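Local coordinates for nitronate monooxygenase family protein (Pseudomonas aeruginosa, PDB 4QIT) that uses FMN and molecular oxygen to oxidise alkyl nitronates, with the toxin propionate 3-nitronate as its best substrate, at residues A[17-27]-A[38-48]; A[244-253]-A[340-351]. The protein carries 1 engineered substitution. All coordinates share one frame; numbering follows the deposited sequence.

Overall arrangement
Both contacts line the FMN pocket of a TIM barrel, interaction 1 at the isoalloxazine and interaction 2 at the phosphate; their centres are about 11 Å apart. Interaction 1 (17-27 with 38-48) joins strands 21-23 and 45-48; interaction 2 (244-253 with 340-351) starts at the end of strand 241-244 and packs the turn after it against the start of helix 344-355 and the loop before it. Strand 21-23 lies between 45-48 and 241-244, so the two contacts touch directly: Ala24 N approaches Met244 O at 2.8 Å and Met244 N approaches Ile22 O at 2.9 Å, both probable hydrogen bonds. The side chain of Leu27 comes to about 5 Å from the bound nitroethane.

Interaction 1 (A[17-27]-A[38-48]); sequences IQQPIIQAPML and VSNAGGLGSIA. With FMN (flavin mononucleotide), chain C.
The first beta-alpha-beta unit of the TIM barrel is joined here: strand 21-23 runs parallel to strand 45-48, their axes 32° apart, and the loop that follows strand 21-23 enters the FMN pocket. Ile22 and Leu44 form a single beta bridge, with Leu44 N bonded to Ile21 O and Gln23 N to Leu44 O. Beyond it the side chain of Gln23 continues the pairing. CG stands anti to the backbone N (chi1 154°) and the chain bends at chi2, which brings the amide alongside the backbone of Ser46. OE1 accepts from Ser46 N at 2.9 Å, from above its carbonyl plane, while NE2 donates in its own amide plane to Ser46 O at 3.0 Å. NE2 also reaches Ala24 O, so three bonds fix the rotation of the amide. Ser46 answers through OG, which donates to Gln23 O at 2.7 Å and is also bonded to Asn73 on the next strand. Val38, from the connecting helix, lays CG2 against Gln23 CB.

Leu44 packs further along, with CD2 beside Ile22 CG1, the two chains pointing the same way, and CD1 meeting Ile17 CG2 at 4.0 Å as those side chains cross at about a right angle. The helix ends in a Schellman motif at Gly42, whose O accepts from Gln19 N at 2.8 Å and, weakly, from Gln18 N. Gly43 packs its CA against Ile21 O at 3.4 Å. At the flavin end, Ala48 CB fits between Pro25 CB and Leu27 CB, Met26 lays CB and CG against the dimethylbenzene part of the isoalloxazine, and Leu27 N donates to FMN O4 at 2.8 Å.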
loop_
_atom_site.group_PDB
_atom_site.type_symbol
_atom_site.label_atom_id
_atom_site.label_comp_id
_atom_site.label_asym_id
_atom_site.label_seq_id
_atom_site.Cartn_x
_atom_site.Cartn_y
_atom_site.Cartn_z
ATOM N N ILE A 17 12.051 -22.810 16.208
ATOM C CA ILE A 17 10.668 -22.596 16.654
ATOM C C ILE A 17 9.616 -23.505 16.030
ATOM O O ILE A 17 9.886 -24.199 15.051
ATOM C CB ILE A 17 10.249 -21.121 16.448
ATOM C CG1 ILE A 17 10.124 -20.794 14.954
ATOM C CG2 ILE A 17 11.242 -20.202 17.144
ATOM C CD1 ILE A 17 9.997 -19.287 14.645
ATOM N N GLN A 18 8.405 -23.471 16.584
ATOM C CA GLN A 18 7.322 -24.323 16.111
ATOM C C GLN A 18 6.386 -23.636 15.109
ATOM O O GLN A 18 5.817 -24.301 14.246
ATOM C CB GLN A 18 6.515 -24.866 17.297
ATOM C CG GLN A 18 7.314 -25.777 18.220
ATOM C CD GLN A 18 7.781 -27.038 17.521
ATOM O OE1 GLN A 18 7.006 -27.701 16.832
ATOM N NE2 GLN A 18 9.060 -27.371 17.687
ATOM N N GLN A 19 6.211 -22.318 15.233
ATOM C CA GLN A 19 5.228 -21.598 14.418
ATOM C C GLN A 19 5.887 -20.466 13.649
ATOM O O GLN A 19 6.735 -19.776 14.190
ATOM C CB GLN A 19 4.106 -21.018 15.290
ATOM C CG GLN A 19 3.370 -22.055 16.116
ATOM C CD GLN A 19 2.687 -23.100 15.261
ATOM O OE1 GLN A 19 2.388 -22.869 14.083
ATOM N NE2 GLN A 19 2.423 -24.262 15.852
ATOM N N PRO A 20 5.472 -20.256 12.394
ATOM C CA PRO A 20 6.136 -19.249 11.549
ATOM C C PRO A 20 5.583 -17.846 11.776
ATOM O O PRO A 20 5.181 -17.162 10.822
ATOM C CB PRO A 20 5.799 -19.728 10.134
ATOM C CG PRO A 20 4.431 -20.328 10.285
ATOM C CD PRO A 20 4.450 -21.013 11.643
ATOM N N ILE A 21 5.582 -17.421 13.034
ATOM C CA ILE A 21 4.969 -16.146 13.410
ATOM C C ILE A 21 5.936 -15.414 14.313
ATOM O O ILE A 21 6.304 -15.913 15.382
ATOM C CB ILE A 21 3.635 -16.365 14.163
ATOM C CG1 ILE A 21 2.656 -17.162 13.292
ATOM C CG2 ILE A 21 3.024 -15.024 14.556
ATOM C CD1 ILE A 21 1.427 -17.638 14.042
ATOM N N ILE A 22 6.369 -14.239 13.870
ATOM C CA ILE A 22 7.244 -13.387 14.656
ATOM C C ILE A 22 6.407 -12.247 15.223
ATOM O O ILE A 22 5.715 -11.554 14.467
ATOM C CB ILE A 22 8.359 -12.768 13.780
ATOM C CG1 ILE A 22 9.143 -13.854 13.037
ATOM C CG2 ILE A 22 9.290 -11.896 14.625
ATOM C CD1 ILE A 22 10.246 -13.295 12.138
ATOM N N GLN A 23 6.444 -12.052 16.541
ATOM C CA GLN A 23 5.863 -10.852 17.129
ATOM C C GLN A 23 6.884 -9.742 16.932
ATOM O O GLN A 23 8.020 -9.868 17.373
ATOM C CB GLN A 23 5.517 -11.057 18.611
ATOM C CG GLN A 23 5.504 -9.776 19.458
ATOM C CD GLN A 23 6.781 -9.613 20.268
ATOM O OE1 GLN A 23 7.246 -10.566 20.909
ATOM N NE2 GLN A 23 7.368 -8.417 20.233
ATOM N N ALA A 24 6.491 -8.678 16.236
ATOM C CA ALA A 24 7.453 -7.663 15.806
ATOM C C ALA A 24 8.140 -6.959 16.965
ATOM O O ALA A 24 7.502 -6.624 17.965
ATOM C CB ALA A 24 6.776 -6.638 14.895
ATOM N N PRO A 25 9.451 -6.723 16.834
ATOM C CA PRO A 25 10.085 -5.843 17.809
ATOM C C PRO A 25 9.495 -4.468 17.624
ATOM O O PRO A 25 9.275 -4.024 16.492
ATOM C CB PRO A 25 11.558 -5.832 17.391
ATOM C CG PRO A 25 11.565 -6.259 15.963
ATOM C CD PRO A 25 10.368 -7.146 15.763
ATOM N N MET A 26 9.191 -3.830 18.738
ATOM C CA MET A 26 8.484 -2.569 18.724
ATOM C C MET A 26 9.033 -1.707 19.826
ATOM O O MET A 26 8.627 -1.842 20.978
ATOM C CB MET A 26 6.982 -2.803 18.922
ATOM C CG MET A 26 6.308 -3.526 17.755
ATOM S SD MET A 26 4.541 -3.736 18.024
ATOM C CE MET A 26 4.525 -5.139 19.153
ATOM N N LEU A 27 9.961 -0.820 19.482
ATOM C CA LEU A 27 10.617 -0.024 20.500
ATOM C C LEU A 27 9.583 0.792 21.282
ATOM O O LEU A 27 8.766 1.507 20.691
ATOM C CB LEU A 27 11.704 0.861 19.879
ATOM C CG LEU A 27 12.630 1.595 20.851
ATOM C CD1 LEU A 27 13.387 0.631 21.751
ATOM C CD2 LEU A 27 13.605 2.453 20.045
ATOM N N VAL A 38 5.237 -15.021 23.590
ATOM C CA VAL A 38 5.136 -15.482 22.210
ATOM C C VAL A 38 6.074 -16.655 21.924
ATOM O O VAL A 38 5.678 -17.639 21.294
ATOM C CB VAL A 38 5.395 -14.317 21.236
ATOM C CG1 VAL A 38 5.422 -14.803 19.805
ATOM C CG2 VAL A 38 4.320 -13.261 21.424
ATOM N N SER A 39 7.312 -16.559 22.389
ATOM C CA SER A 39 8.262 -17.653 22.223
ATOM C C SER A 39 7.787 -18.915 22.952
ATOM O O SER A 39 7.817 -19.999 22.385
ATOM C CB SER A 39 9.654 -17.241 22.693
ATOM O OG SER A 39 10.221 -16.278 21.805
ATOM N N ASN A 40 7.324 -18.772 24.189
ATOM C CA ASN A 40 6.769 -19.918 24.913
ATOM C C ASN A 40 5.603 -20.575 24.177
ATOM O O ASN A 40 5.475 -21.806 24.158
ATOM C CB ASN A 40 6.336 -19.508 26.325
ATOM C CG ASN A 40 7.507 -19.417 27.293
ATOM O OD1 ASN A 40 8.581 -19.955 27.038
ATOM N ND2 ASN A 40 7.296 -18.729 28.414
ATOM N N ALA A 41 4.754 -19.760 23.557
ATOM C CA ALA A 41 3.586 -20.279 22.849
ATOM C C ALA A 41 3.948 -20.947 21.532
ATOM O O ALA A 41 3.130 -21.669 20.960
ATOM C CB ALA A 41 2.569 -19.191 22.622
ATOM N N GLY A 42 5.165 -20.712 21.047
ATOM C CA GLY A 42 5.646 -21.424 19.879
ATOM C C GLY A 42 6.119 -20.577 18.710
ATOM O O GLY A 42 6.635 -21.118 17.730
ATOM N N GLY A 43 5.942 -19.263 18.808
ATOM C CA GLY A 43 6.419 -18.357 17.770
ATOM C C GLY A 43 7.774 -17.759 18.105
ATOM O O GLY A 43 8.521 -18.318 18.913
ATOM N N LEU A 44 8.091 -16.614 17.503
ATOM C CA LEU A 44 9.351 -15.935 17.797
ATOM C C LEU A 44 9.054 -14.586 18.430
ATOM O O LEU A 44 8.629 -13.647 17.745
ATOM C CB LEU A 44 10.185 -15.756 16.520
ATOM C CG LEU A 44 11.636 -15.295 16.697
ATOM C CD1 LEU A 44 12.456 -16.427 17.335
ATOM C CD2 LEU A 44 12.237 -14.873 15.362
ATOM N N GLY A 45 9.256 -14.486 19.742
ATOM C CA GLY A 45 9.097 -13.218 20.431
ATOM C C GLY A 45 10.249 -12.310 20.062
ATOM O O GLY A 45 11.321 -12.790 19.652
ATOM N N SER A 46 10.035 -11.001 20.191
ATOM C CA SER A 46 11.078 -10.033 19.844
ATOM C C SER A 46 11.166 -8.886 20.832
ATOM O O SER A 46 10.160 -8.463 21.405
ATOM C CB SER A 46 10.857 -9.458 18.432
ATOM O OG SER A 46 10.692 -10.478 17.456
ATOM N N ILE A 47 12.380 -8.379 21.022
ATOM C CA ILE A 47 12.585 -7.107 21.714
ATOM C C ILE A 47 13.434 -6.171 20.864
ATOM O O ILE A 47 14.195 -6.616 19.997
ATOM C CB ILE A 47 13.248 -7.260 23.106
ATOM C CG1 ILE A 47 14.589 -7.991 22.997
ATOM C CG2 ILE A 47 12.299 -7.960 24.089
ATOM C CD1 ILE A 47 15.380 -8.071 24.313
ATOM N N ALA A 48 13.289 -4.877 21.132
ATOM C CA ALA A 48 14.045 -3.829 20.457
ATOM C C ALA A 48 14.981 -3.174 21.476
ATOM O O ALA A 48 14.539 -2.787 22.564
ATOM C CB ALA A 48 13.086 -2.800 19.861
HETATM N N1 FMN C . 10.365 -2.360 13.514
HETATM C C2 FMN C . 11.693 -2.331 13.919
HETATM O O2 FMN C . 12.550 -2.792 13.177
HETATM N N3 FMN C . 12.061 -1.826 15.146
HETATM C C4 FMN C . 11.085 -1.309 15.970
HETATM O O4 FMN C . 11.366 -0.835 17.067
HETATM C C4A FMN C . 9.762 -1.325 15.566
HETATM N N5 FMN C . 8.819 -0.799 16.410
HETATM C C5A FMN C . 7.490 -0.811 16.061
HETATM C C6 FMN C . 6.570 -0.281 16.955
HETATM C C7 FMN C . 5.222 -0.281 16.658
HETATM C C7M FMN C . 4.288 0.289 17.687
HETATM C C8 FMN C . 4.785 -0.795 15.437
HETATM C C8M FMN C . 3.324 -0.783 15.092
HETATM C C9 FMN C . 5.718 -1.323 14.536
HETATM C C9A FMN C . 7.083 -1.340 14.844
HETATM N N10 FMN C . 8.038 -1.866 13.972
HETATM C C10 FMN C . 9.382 -1.849 14.337
HETATM C "C1'" FMN C . 7.623 -2.415 12.630
HETATM C "C2'" FMN C . 7.382 -3.915 12.644
HETATM O "O2'" FMN C . 8.617 -4.584 12.671
HETATM C "C3'" FMN C . 6.638 -4.362 11.394
HETATM O "O3'" FMN C . 7.188 -3.802 10.220
HETATM C "C4'" FMN C . 5.210 -3.877 11.512
HETATM O "O4'" FMN C . 4.795 -3.952 12.863
HETATM C "C5'" FMN C . 4.320 -4.782 10.678
HETATM O "O5'" FMN C . 3.137 -4.061 10.516
HETATM P P FMN C . 1.822 -4.420 11.336
HETATM O O1P FMN C . 1.892 -5.852 11.797
HETATM O O2P FMN C . 0.663 -4.137 10.430
HETATM O O3P FMN C . 1.843 -3.507 12.517
HETATM O O HOH W 1 3.265 -24.287 18.835
#

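Interaction 2 (A[244-253]-A[340-351]); sequences MGTAFVLCPE and RELPAAELLRTL. With FMN (flavin mononucleotide), chain C.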
loop_
_atom_site.group_PDB
_atom_site.type_symbol
_atom_site.label_atom_id
_atom_site.label_comp_id
_atom_site.label_asym_id
_atom_site.label_seq_id
_atom_site.Cartn_x
_atom_site.Cartn_y
_atom_site.Cartn_z
ATOM N N MET A 244 4.314 -9.630 12.838
ATOM C CA MET A 244 3.089 -8.929 13.211
ATOM C C MET A 244 3.343 -8.033 14.411
ATOM O O MET A 244 3.759 -8.515 15.464
ATOM C CB MET A 244 1.990 -9.954 13.544
ATOM C CG MET A 244 1.563 -10.788 12.341
ATOM S SD MET A 244 0.532 -12.206 12.758
ATOM C CE MET A 244 -0.937 -11.370 13.328
ATOM N N GLY A 245 3.109 -6.732 14.246
ATOM C CA GLY A 245 3.306 -5.779 15.321
ATOM C C GLY A 245 1.990 -5.323 15.931
ATOM O O GLY A 245 1.709 -5.575 17.108
ATOM N N THR A 246 1.180 -4.647 15.121
ATOM C CA THR A 246 -0.070 -4.057 15.602
ATOM C C THR A 246 -0.944 -5.073 16.342
ATOM O O THR A 246 -1.543 -4.754 17.372
ATOM C CB THR A 246 -0.848 -3.439 14.431
ATOM O OG1 THR A 246 -0.024 -2.444 13.813
ATOM C CG2 THR A 246 -2.135 -2.779 14.907
ATOM N N ALA A 247 -0.970 -6.309 15.849
ATOM C CA ALA A 247 -1.780 -7.362 16.483
ATOM C C ALA A 247 -1.410 -7.625 17.947
ATOM O O ALA A 247 -2.265 -8.081 18.725
ATOM C CB ALA A 247 -1.700 -8.643 15.690
ATOM N N PHE A 248 -0.163 -7.338 18.327
ATOM C CA PHE A 248 0.308 -7.627 19.686
ATOM C C PHE A 248 0.314 -6.414 20.609
ATOM O O PHE A 248 0.605 -6.545 21.798
ATOM C CB PHE A 248 1.691 -8.301 19.676
ATOM C CG PHE A 248 1.665 -9.718 19.168
ATOM C CD1 PHE A 248 1.384 -10.770 20.029
ATOM C CD2 PHE A 248 1.876 -9.990 17.828
ATOM C CE1 PHE A 248 1.344 -12.079 19.576
ATOM C CE2 PHE A 248 1.840 -11.295 17.358
ATOM C CZ PHE A 248 1.563 -12.341 18.236
ATOM N N VAL A 249 -0.019 -5.240 20.080
ATOM C CA VAL A 249 0.033 -4.014 20.878
ATOM C C VAL A 249 -0.897 -4.043 22.094
ATOM O O VAL A 249 -0.518 -3.625 23.195
ATOM C CB VAL A 249 -0.239 -2.764 20.012
ATOM C CG1 VAL A 249 -0.378 -1.529 20.882
ATOM C CG2 VAL A 249 0.904 -2.577 19.005
ATOM N N LEU A 250 -2.109 -4.550 21.892
ATOM C CA LEU A 250 -3.102 -4.624 22.965
ATOM C C LEU A 250 -2.886 -5.761 23.967
ATOM O O LEU A 250 -3.623 -5.861 24.954
ATOM C CB LEU A 250 -4.512 -4.712 22.381
ATOM C CG LEU A 250 -4.965 -3.512 21.557
ATOM C CD1 LEU A 250 -6.352 -3.786 21.019
ATOM C CD2 LEU A 250 -4.965 -2.236 22.388
ATOM N N CYS A 251 -1.898 -6.614 23.720
ATOM C CA CYS A 251 -1.593 -7.684 24.675
ATOM C C CYS A 251 -1.225 -7.047 26.005
ATOM O O CYS A 251 -0.559 -6.014 26.040
ATOM C CB CYS A 251 -0.432 -8.553 24.193
ATOM S SG CYS A 251 -0.792 -9.503 22.712
ATOM N N PRO A 252 -1.673 -7.649 27.111
ATOM C CA PRO A 252 -1.394 -7.108 28.444
ATOM C C PRO A 252 0.103 -7.093 28.752
ATOM O O PRO A 252 0.547 -6.294 29.588
ATOM C CB PRO A 252 -2.140 -8.074 29.379
ATOM C CG PRO A 252 -2.297 -9.328 28.583
ATOM C CD PRO A 252 -2.520 -8.851 27.173
ATOM N N GLU A 253 0.865 -7.950 28.076
ATOM C CA GLU A 253 2.312 -8.025 28.272
ATOM C C GLU A 253 3.074 -6.874 27.617
ATOM O O GLU A 253 4.232 -6.651 27.939
ATOM C CB GLU A 253 2.854 -9.352 27.734
ATOM C CG GLU A 253 2.311 -10.605 28.430
ATOM C CD GLU A 253 0.967 -11.071 27.895
ATOM O OE1 GLU A 253 0.445 -10.477 26.922
ATOM O OE2 GLU A 253 0.419 -12.059 28.447
ATOM N N ARG A 340 -7.203 -7.120 18.304
ATOM C CA ARG A 340 -7.850 -7.852 19.385
ATOM C C ARG A 340 -7.021 -7.661 20.645
ATOM O O ARG A 340 -5.816 -7.396 20.571
ATOM C CB ARG A 340 -7.934 -9.339 19.053
ATOM C CG ARG A 340 -8.902 -9.664 17.936
ATOM C CD ARG A 340 -8.877 -11.140 17.568
ATOM N NE ARG A 340 -7.860 -11.466 16.568
ATOM C CZ ARG A 340 -7.781 -12.641 15.954
ATOM N NH1 ARG A 340 -8.648 -13.608 16.239
ATOM N NH2 ARG A 340 -6.839 -12.848 15.051
ATOM N N GLU A 341 -7.673 -7.809 21.797
ATOM C CA GLU A 341 -7.029 -7.661 23.104
ATOM C C GLU A 341 -7.014 -9.007 23.811
ATOM O O GLU A 341 -8.028 -9.418 24.389
ATOM C CB GLU A 341 -7.779 -6.638 23.962
ATOM C CG GLU A 341 -7.165 -6.424 25.350
ATOM C CD GLU A 341 -7.849 -5.317 26.127
ATOM O OE1 GLU A 341 -9.042 -5.051 25.868
ATOM O OE2 GLU A 341 -7.196 -4.704 26.997
ATOM N N LEU A 342 -5.875 -9.695 23.760
ATOM C CA LEU A 342 -5.745 -11.025 24.353
ATOM C C LEU A 342 -4.373 -11.174 24.989
ATOM O O LEU A 342 -3.427 -10.528 24.560
ATOM C CB LEU A 342 -5.886 -12.093 23.270
ATOM C CG LEU A 342 -7.185 -12.190 22.474
ATOM C CD1 LEU A 342 -6.993 -13.125 21.289
ATOM C CD2 LEU A 342 -8.304 -12.708 23.358
ATOM N N PRO A 343 -4.250 -12.028 26.021
ATOM C CA PRO A 343 -2.914 -12.432 26.473
ATOM C C PRO A 343 -2.130 -12.951 25.275
ATOM O O PRO A 343 -2.703 -13.631 24.415
ATOM C CB PRO A 343 -3.207 -13.577 27.453
ATOM C CG PRO A 343 -4.576 -13.268 27.971
ATOM C CD PRO A 343 -5.325 -12.676 26.802
ATOM N N ALA A 344 -0.848 -12.611 25.202
ATOM C CA ALA A 344 -0.070 -12.903 24.004
ATOM C C ALA A 344 -0.007 -14.378 23.634
ATOM O O ALA A 344 -0.066 -14.721 22.450
ATOM C CB ALA A 344 1.326 -12.307 24.123
ATOM N N ALA A 345 0.091 -15.251 24.636
ATOM C CA ALA A 345 0.094 -16.683 24.380
ATOM C C ALA A 345 -1.236 -17.123 23.759
ATOM O O ALA A 345 -1.245 -17.904 22.801
ATOM C CB ALA A 345 0.373 -17.455 25.662
ATOM N N GLU A 346 -2.349 -16.614 24.289
ATOM C CA GLU A 346 -3.659 -16.887 23.689
ATOM C C GLU A 346 -3.748 -16.341 22.265
ATOM O O GLU A 346 -4.295 -16.995 21.377
ATOM C CB GLU A 346 -4.815 -16.335 24.538
ATOM C CG GLU A 346 -6.201 -16.651 23.937
ATOM C CD GLU A 346 -7.381 -16.142 24.765
ATOM O OE1 GLU A 346 -7.189 -15.699 25.925
ATOM O OE2 GLU A 346 -8.523 -16.190 24.248
ATOM N N LEU A 347 -3.219 -15.145 22.038
ATOM C CA LEU A 347 -3.251 -14.611 20.683
ATOM C C LEU A 347 -2.444 -15.495 19.727
ATOM O O LEU A 347 -2.920 -15.819 18.641
ATOM C CB LEU A 347 -2.786 -13.151 20.639
ATOM C CG LEU A 347 -2.701 -12.563 19.229
ATOM C CD1 LEU A 347 -4.062 -12.560 18.533
ATOM C CD2 LEU A 347 -2.120 -11.154 19.260
ATOM N N LEU A 348 -1.238 -15.893 20.129
ATOM C CA LEU A 348 -0.437 -16.794 19.307
ATOM C C LEU A 348 -1.213 -18.085 18.987
ATOM O O LEU A 348 -1.331 -18.479 17.821
ATOM C CB LEU A 348 0.914 -17.075 19.980
ATOM C CG LEU A 348 2.073 -17.576 19.116
ATOM C CD1 LEU A 348 1.893 -19.037 18.702
ATOM C CD2 LEU A 348 2.267 -16.682 17.876
ATOM N N ARG A 349 -1.765 -18.713 20.023
ATOM C CA ARG A 349 -2.589 -19.913 19.893
ATOM C C ARG A 349 -3.729 -19.705 18.891
ATOM O O ARG A 349 -3.976 -20.549 18.019
ATOM C CB ARG A 349 -3.168 -20.242 21.275
ATOM C CG ARG A 349 -3.426 -21.704 21.583
ATOM C CD ARG A 349 -3.786 -21.865 23.065
ATOM N NE ARG A 349 -2.727 -21.346 23.918
ATOM C CZ ARG A 349 -2.884 -20.468 24.909
ATOM N NH1 ARG A 349 -4.075 -19.976 25.223
ATOM N NH2 ARG A 349 -1.821 -20.083 25.597
ATOM N N THR A 350 -4.410 -18.572 19.021
ATOM C CA THR A 350 -5.548 -18.242 18.176
ATOM C C THR A 350 -5.134 -18.075 16.714
ATOM O O THR A 350 -5.812 -18.562 15.805
ATOM C CB THR A 350 -6.254 -16.972 18.685
ATOM O OG1 THR A 350 -6.741 -17.197 20.022
ATOM C CG2 THR A 350 -7.420 -16.615 17.788
ATOM N N LEU A 351 -4.021 -17.383 16.492
ATOM C CA LEU A 351 -3.469 -17.242 15.149
ATOM C C LEU A 351 -3.130 -18.582 14.513
ATOM O O LEU A 351 -3.369 -18.781 13.318
ATOM C CB LEU A 351 -2.233 -16.346 15.178
ATOM C CG LEU A 351 -2.508 -14.882 15.543
ATOM C CD1 LEU A 351 -1.188 -14.178 15.769
ATOM C CD2 LEU A 351 -3.310 -14.177 14.454
HETATM N N1 FMN C . 10.365 -2.360 13.514
HETATM C C2 FMN C . 11.693 -2.331 13.919
HETATM O O2 FMN C . 12.550 -2.792 13.177
HETATM N N3 FMN C . 12.061 -1.826 15.146
HETATM C C4 FMN C . 11.085 -1.309 15.970
HETATM O O4 FMN C . 11.366 -0.835 17.067
HETATM C C4A FMN C . 9.762 -1.325 15.566
HETATM N N5 FMN C . 8.819 -0.799 16.410
HETATM C C5A FMN C . 7.490 -0.811 16.061
HETATM C C6 FMN C . 6.570 -0.281 16.955
HETATM C C7 FMN C . 5.222 -0.281 16.658
HETATM C C7M FMN C . 4.288 0.289 17.687
HETATM C C8 FMN C . 4.785 -0.795 15.437
HETATM C C8M FMN C . 3.324 -0.783 15.092
HETATM C C9 FMN C . 5.718 -1.323 14.536
HETATM C C9A FMN C . 7.083 -1.340 14.844
HETATM N N10 FMN C . 8.038 -1.866 13.972
HETATM C C10 FMN C . 9.382 -1.849 14.337
HETATM C "C1'" FMN C . 7.623 -2.415 12.630
HETATM C "C2'" FMN C . 7.382 -3.915 12.644
HETATM O "O2'" FMN C . 8.617 -4.584 12.671
HETATM C "C3'" FMN C . 6.638 -4.362 11.394
HETATM O "O3'" FMN C . 7.188 -3.802 10.220
HETATM C "C4'" FMN C . 5.210 -3.877 11.512
HETATM O "O4'" FMN C . 4.795 -3.952 12.863
HETATM C "C5'" FMN C . 4.320 -4.782 10.678
HETATM O "O5'" FMN C . 3.137 -4.061 10.516
HETATM P P FMN C . 1.822 -4.420 11.336
HETATM O O1P FMN C . 1.892 -5.852 11.797
HETATM O O2P FMN C . 0.663 -4.137 10.430
HETATM O O3P FMN C . 1.843 -3.507 12.517
HETATM O O HOH W 2 -4.775 -8.104 17.496
HETATM O O HOH W 3 -4.955 -3.677 25.883
HETATM O O HOH W 4 -4.859 -6.485 27.915
HETATM O O HOH W 5 0.190 -14.734 27.431
#
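The backbones come closest where the turn after the short helix 246-249 passes the loop leading into helix 344-355, Leu250 CA lying 5.0 Å from Glu341 CA. The 244-253 segment leaves the last TIM-barrel strand and just after it binds the FMN phosphate: Gly245 N donates to O1P, and Thr246 uses both N and OG1 on O3P. Behind it, Leu347 lays CD2 over one face of the Phe248 ring, a CH-pi contact 3.8 Å from the centroid. Ala344 O and Leu348 CD2 lie at the ring's edge, near its plane. Val38 and Gln23 also touch this ring. Met244 and Leu351 meet tip to tip, CE 3.7 Å from CD1, the methionine chain turning at chi3 (67°) to bring its methyl there. Cys251 SG rests on Ala344 CB. Glu341 is linked to Leu250 O through two waters on its OE2, while OE1 pairs with Lys265. Pro343 occupies the N-cap position, and Glu253, bent at chi2 (83°), folds its carboxylate over the first helical turn. Its OE2 takes a bond from a water that also accepts from Ala345 N, and OE1 accepts from Ala344 N at 3.0 Å, met from above the carboxylate plane.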